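Local coordinates for SusD superfamily protein (Bacteroides vulgatus, PDB 3MYV) that probably binds polysaccharide at the outer membrane, as a SusD-family protein of a gut bacterium, at residues Asp25-Ser30 and Met114-Leu119; Thr280-Glu285 and Glu386-Leu391. All coordinates share one frame; numbering follows the deposited sequence. Where two conformers were deposited one is given.

Interaction 1: Asp25-Ser30 and Met114-Leu119; sequences DLMSGS and MAVIAL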
loop_
_atom_site.group_PDB
_atom_site.type_symbol
_atom_site.label_atom_id
_atom_site.label_comp_id
_atom_site.label_asym_id
_atom_site.label_seq_id
_atom_site.Cartn_x
_atom_site.Cartn_y
_atom_site.Cartn_z
ATOM N N ASP A 25 3.010 2.623 16.009
ATOM C CA ASP A 25 4.257 1.951 16.394
ATOM C C ASP A 25 4.249 0.487 15.908
ATOM O O ASP A 25 5.222 0.025 15.342
ATOM C CB ASP A 25 4.515 1.996 17.911
ATOM C CG ASP A 25 4.811 3.391 18.427
ATOM O OD1 ASP A 25 5.158 4.282 17.626
ATOM O OD2 ASP A 25 4.675 3.601 19.647
ATOM N N LEU A 26 3.148 -0.237 16.141
ATOM C CA LEU A 26 3.063 -1.625 15.720
ATOM C C LEU A 26 3.120 -1.739 14.193
ATOM O O LEU A 26 3.720 -2.663 13.618
ATOM C CB LEU A 26 1.755 -2.268 16.244
ATOM C CG LEU A 26 1.713 -2.496 17.747
ATOM C CD1 LEU A 26 0.270 -2.733 18.299
ATOM C CD2 LEU A 26 2.662 -3.661 18.101
HETATM N N MSE A 27 2.456 -0.814 13.532
HETATM C CA MSE A 27 2.336 -0.841 12.079
HETATM C C MSE A 27 3.679 -0.590 11.385
HETATM O O MSE A 27 3.938 -1.090 10.264
HETATM C CB MSE A 27 1.319 0.229 11.662
HETATM C CG MSE A 27 0.885 0.144 10.274
HETATM SE SE MSE A 27 -0.535 1.497 9.806
HETATM C CE MSE A 27 -1.228 1.761 11.399
ATOM N N SER A 28 4.552 0.143 12.066
ATOM C CA SER A 28 5.881 0.494 11.510
ATOM C C SER A 28 6.890 -0.657 11.501
ATOM O O SER A 28 8.005 -0.507 10.985
ATOM C CB SER A 28 6.472 1.639 12.321
ATOM O OG SER A 28 6.921 1.134 13.556
ATOM N N GLY A 29 6.523 -1.803 12.080
ATOM C CA GLY A 29 7.428 -2.928 12.154
ATOM C C GLY A 29 7.782 -3.391 10.747
ATOM O O GLY A 29 6.976 -3.278 9.820
ATOM N N SER A 30 8.986 -3.911 10.594
ATOM C CA SER A 30 9.453 -4.369 9.270
ATOM C C SER A 30 8.582 -5.501 8.722
ATOM O O SER A 30 8.481 -5.661 7.518
ATOM C CB SER A 30 10.908 -4.824 9.339
ATOM O OG SER A 30 11.029 -5.901 10.255
HETATM N N MSE A 114 -10.833 3.703 13.829
HETATM C CA MSE A 114 -11.594 2.995 12.818
HETATM C C MSE A 114 -10.855 2.986 11.486
HETATM O O MSE A 114 -10.947 2.002 10.756
HETATM C CB MSE A 114 -13.000 3.585 12.662
HETATM C CG MSE A 114 -13.873 3.451 13.907
HETATM SE SE MSE A 114 -15.497 4.523 13.804
HETATM C CE MSE A 114 -16.405 3.543 12.456
ATOM N N ALA A 115 -10.163 4.076 11.143
ATOM C CA ALA A 115 -9.372 4.122 9.888
ATOM C C ALA A 115 -8.242 3.066 9.925
ATOM O O ALA A 115 -8.001 2.369 8.941
ATOM C CB ALA A 115 -8.798 5.550 9.672
ATOM N N VAL A 116 -7.550 2.971 11.061
ATOM C CA VAL A 116 -6.535 1.923 11.284
ATOM C C VAL A 116 -7.123 0.514 11.088
ATOM O O VAL A 116 -6.575 -0.316 10.356
ATOM C CB VAL A 116 -5.825 2.087 12.652
ATOM C CG1 VAL A 116 -4.850 0.917 12.899
ATOM C CG2 VAL A 116 -5.056 3.459 12.721
ATOM N N ILE A 117 -8.288 0.271 11.668
ATOM C CA ILE A 117 -8.966 -1.019 11.525
ATOM C C ILE A 117 -9.273 -1.330 10.066
ATOM O O ILE A 117 -9.014 -2.422 9.576
ATOM C CB ILE A 117 -10.261 -1.039 12.397
ATOM C CG1 ILE A 117 -9.865 -1.140 13.877
ATOM C CG2 ILE A 117 -11.234 -2.154 11.937
ATOM C CD1 ILE A 117 -11.014 -0.791 14.898
ATOM N N ALA A 118 -9.778 -0.331 9.351
ATOM C CA ALA A 118 -10.091 -0.489 7.948
ATOM C C ALA A 118 -8.828 -0.802 7.118
ATOM O O ALA A 118 -8.850 -1.682 6.297
ATOM C CB ALA A 118 -10.809 0.792 7.411
ATOM N N LEU A 119 -7.725 -0.098 7.357
ATOM C CA LEU A 119 -6.485 -0.378 6.634
ATOM C C LEU A 119 -5.964 -1.805 6.877
ATOM O O LEU A 119 -5.653 -2.541 5.922
ATOM C CB LEU A 119 -5.418 0.649 7.030
ATOM C CG LEU A 119 -4.061 0.516 6.350
ATOM C CD1 LEU A 119 -4.236 0.489 4.824
ATOM C CD2 LEU A 119 -3.160 1.678 6.780
#
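Met-27, a selenomethionine, holds CG opposite its own N (chi1 -168°) and runs on extended through chi2, reaching from helix 13-27 toward helix 103-128; it then turns back at SE (chi3 -25°, close to eclipsed), which brings CE round. The bend presents two different atoms to two neighbours one turn apart: the methyl CE comes to 4.0 Å from CG1 of Val-116, while the selenium SE lies 4.0 Å from CD2 of Leu-119. Val-116 meets it with the branch that its first torsion (176°) sets across from the backbone N, and Leu-119, whose side chain runs at about a right angle to that of Met-27, with one methyl. The two backbones stay well apart, CA of Met-27 being 9.3 Å from CA of Val-116, so the contact is made by side chains alone, Met-27 meeting Val-116 and Leu-119 midway. This lies within the helical region of the SusD fold, whose sequence family belongs to the TPR clan. Helix 77-94 also packs here through Ile-82, which touches Val-116. Phe-250 of strand 248-252 and Tyr-33, in the loop after helix 13-27, add further contacts to both Met-27 and Leu-119.

Interaction 2: Thr280-Glu285 and Glu386-Leu391; sequences TQKYAE and ERSKEL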
loop_
_atom_site.group_PDB
_atom_site.type_symbol
_atom_site.label_atom_id
_atom_site.label_comp_id
_atom_site.label_asym_id
_atom_site.label_seq_id
_atom_site.Cartn_x
_atom_site.Cartn_y
_atom_site.Cartn_z
ATOM N N THR A 280 13.363 -4.131 -12.527
ATOM C CA THR A 280 13.573 -5.080 -13.617
ATOM C C THR A 280 14.119 -4.337 -14.851
ATOM O O THR A 280 14.073 -3.077 -14.935
ATOM C CB THR A 280 12.249 -5.743 -13.995
ATOM O OG1 THR A 280 11.316 -4.714 -14.334
ATOM C CG2 THR A 280 11.704 -6.588 -12.838
ATOM N N GLN A 281 14.647 -5.106 -15.798
ATOM C CA GLN A 281 15.113 -4.547 -17.051
ATOM C C GLN A 281 13.947 -3.843 -17.772
ATOM O O GLN A 281 14.127 -2.778 -18.354
ATOM C CB GLN A 281 15.748 -5.622 -17.937
ATOM C CG GLN A 281 16.502 -5.038 -19.134
ATOM C CD GLN A 281 17.178 -6.085 -19.992
ATOM O OE1 GLN A 281 17.804 -7.012 -19.489
ATOM N NE2 GLN A 281 17.080 -5.921 -21.303
ATOM N N LYS A 282 12.750 -4.418 -17.692
ATOM C CA LYS A 282 11.557 -3.825 -18.304
ATOM C C LYS A 282 11.305 -2.417 -17.765
ATOM O O LYS A 282 11.096 -1.492 -18.539
ATOM C CB LYS A 282 10.334 -4.723 -18.081
ATOM C CG LYS A 282 9.004 -4.115 -18.497
ATOM C CD LYS A 282 8.136 -3.734 -17.279
ATOM C CE LYS A 282 6.972 -2.846 -17.686
ATOM N NZ LYS A 282 6.119 -2.368 -16.559
ATOM N N TYR A 283 11.357 -2.230 -16.455
ATOM C CA TYR A 283 11.093 -0.916 -15.898
ATOM C C TYR A 283 12.215 0.072 -16.279
ATOM O O TYR A 283 11.960 1.206 -16.680
ATOM C CB TYR A 283 10.946 -0.957 -14.385
ATOM C CG TYR A 283 10.583 0.411 -13.813
ATOM C CD1 TYR A 283 9.256 0.828 -13.752
ATOM C CD2 TYR A 283 11.562 1.304 -13.392
ATOM C CE1 TYR A 283 8.910 2.058 -13.251
ATOM C CE2 TYR A 283 11.224 2.562 -12.914
ATOM C CZ TYR A 283 9.877 2.930 -12.845
ATOM O OH TYR A 283 9.525 4.171 -12.366
ATOM N N ALA A 284 13.452 -0.383 -16.173
ATOM C CA ALA A 284 14.590 0.452 -16.490
ATOM C C ALA A 284 14.521 0.915 -17.939
ATOM O O ALA A 284 14.685 2.104 -18.228
ATOM C CB ALA A 284 15.864 -0.301 -16.225
ATOM N N GLU A 285 14.250 -0.018 -18.843
ATOM C CA GLU A 285 14.104 0.312 -20.275
ATOM C C GLU A 285 12.945 1.257 -20.587
ATOM O O GLU A 285 13.122 2.145 -21.408
ATOM C CB GLU A 285 13.965 -0.955 -21.118
ATOM C CG GLU A 285 15.247 -1.687 -21.211
ATOM C CD GLU A 285 15.154 -2.986 -22.003
ATOM O OE1 GLU A 285 14.043 -3.404 -22.429
ATOM O OE2 GLU A 285 16.226 -3.579 -22.173
ATOM N N GLU A 386 1.032 4.398 -16.291
ATOM C CA GLU A 386 1.368 5.600 -15.509
ATOM C C GLU A 386 1.574 5.250 -14.036
ATOM O O GLU A 386 2.516 5.742 -13.395
ATOM C CB GLU A 386 0.346 6.723 -15.686
ATOM C CG GLU A 386 0.891 8.118 -15.329
ATOM C CD GLU A 386 2.108 8.522 -16.149
ATOM O OE1 GLU A 386 2.271 8.033 -17.289
ATOM O OE2 GLU A 386 2.882 9.355 -15.669
ATOM N N ARG A 387 0.713 4.373 -13.511
ATOM C CA ARG A 387 0.876 3.847 -12.164
ATOM C C ARG A 387 2.209 3.131 -12.003
ATOM O O ARG A 387 2.877 3.318 -10.997
ATOM C CB ARG A 387 -0.243 2.874 -11.795
ATOM C CG ARG A 387 -1.598 3.503 -11.508
ATOM C CD ARG A 387 -2.644 2.398 -11.334
ATOM N NE ARG A 387 -3.846 2.878 -10.661
ATOM C CZ ARG A 387 -3.958 3.066 -9.342
ATOM N NH1 ARG A 387 -2.948 2.800 -8.508
ATOM N NH2 ARG A 387 -5.096 3.531 -8.848
ATOM N N SER A 388 2.575 2.301 -12.982
ATOM C CA SER A 388 3.866 1.625 -12.974
ATOM C C SER A 388 5.014 2.627 -12.760
ATOM O O SER A 388 5.879 2.443 -11.901
ATOM C CB SER A 388 4.080 0.909 -14.291
ATOM O OG SER A 388 5.382 0.420 -14.388
ATOM N N LYS A 389 5.006 3.681 -13.583
ATOM C CA LYS A 389 6.034 4.726 -13.548
ATOM C C LYS A 389 6.077 5.449 -12.219
ATOM O O LYS A 389 7.145 5.638 -11.614
ATOM C CB LYS A 389 5.778 5.766 -14.649
ATOM C CG LYS A 389 6.006 5.291 -16.094
ATOM C CD LYS A 389 5.735 6.395 -17.098
ATOM C CE LYS A 389 5.619 5.834 -18.525
ATOM N NZ LYS A 389 5.722 6.870 -19.617
ATOM N N GLU A 390 4.903 5.850 -11.763
ATOM C CA GLU A 390 4.785 6.739 -10.611
ATOM C C GLU A 390 4.988 6.040 -9.272
ATOM O O GLU A 390 5.560 6.617 -8.364
ATOM C CB GLU A 390 3.408 7.389 -10.597
ATOM C CG GLU A 390 3.222 8.441 -9.506
ATOM C CD GLU A 390 4.193 9.611 -9.631
ATOM O OE1 GLU A 390 4.344 10.164 -10.760
ATOM O OE2 GLU A 390 4.816 9.993 -8.597
ATOM N N LEU A 391 4.493 4.815 -9.147
ATOM C CA LEU A 391 4.324 4.189 -7.820
ATOM C C LEU A 391 5.290 3.024 -7.578
ATOM O O LEU A 391 5.126 2.284 -6.600
ATOM C CB LEU A 391 2.854 3.739 -7.638
ATOM C CG LEU A 391 1.805 4.859 -7.678
ATOM C CD1 LEU A 391 0.361 4.284 -7.690
ATOM C CD2 LEU A 391 1.976 5.806 -6.498
#
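Tyr-283 lays the edge of its ring against the backbone of helix 380-391 and ends in a hydrogen bond to it. The CD1-CE1 side faces the helix: CE1 is 3.3 Å from the carbonyl O of Ser-388, which sits near the ring plane, and the CA of Lys-389 adjoins the same edge. Beyond the ring, OH donates to the O of Lys-389 at 2.9 Å, lying in the carbonyl plane on a lone pair, with a C=O...donor angle of 120°. A first torsion of -176°, which swings CG away from the backbone N, carries the ring out to this position from a helix that crosses its partner almost perpendicularly, at -91° for the short segments, with axes 11.3 Å apart.

Lys-282 leaves in a different direction, bent at chi2, and brings NZ to 3.6 Å from OG of Ser-388. The link between these two groups is chiefly through a third residue: Asp-47 takes a salt bridge from NZ on OD1 and a hydrogen bond from Ser-388 OG on OD2. Thr-280, the N-cap of helix 281-288, accepts from the N of Tyr-283 on OG1 at 3.3 Å and thus steadies the turn that carries the ring. A phenylalanine in place of Tyr-283 would probably leave the O of Lys-389 without its phenol donor and the ring without the bond that fixes its reach. With the phenol gripping a main-chain carbonyl and Asp-47 joining lysine to serine, this helix crossing in the SusD-family region gains a directional, polar component.

Interaction 1 closes before interaction 2 opens along the chain, so the two follow one another in series. Their centres are about 28 Å apart and their nearest atoms about 14 Å apart, on opposite sides of the centre of the chain, and they share no helix or strand. Interaction 1 joins helices 13-27 and 103-128 in the N-terminal part of the chain, interaction 2 helices 281-288 and 380-391 in the later SusD-family part. The segments brought together are 84 residues apart in interaction 1 and 101 in interaction 2. Each ties together elements of its own region, so the two act locally on opposite sides of one largely helical, single-chain molecule.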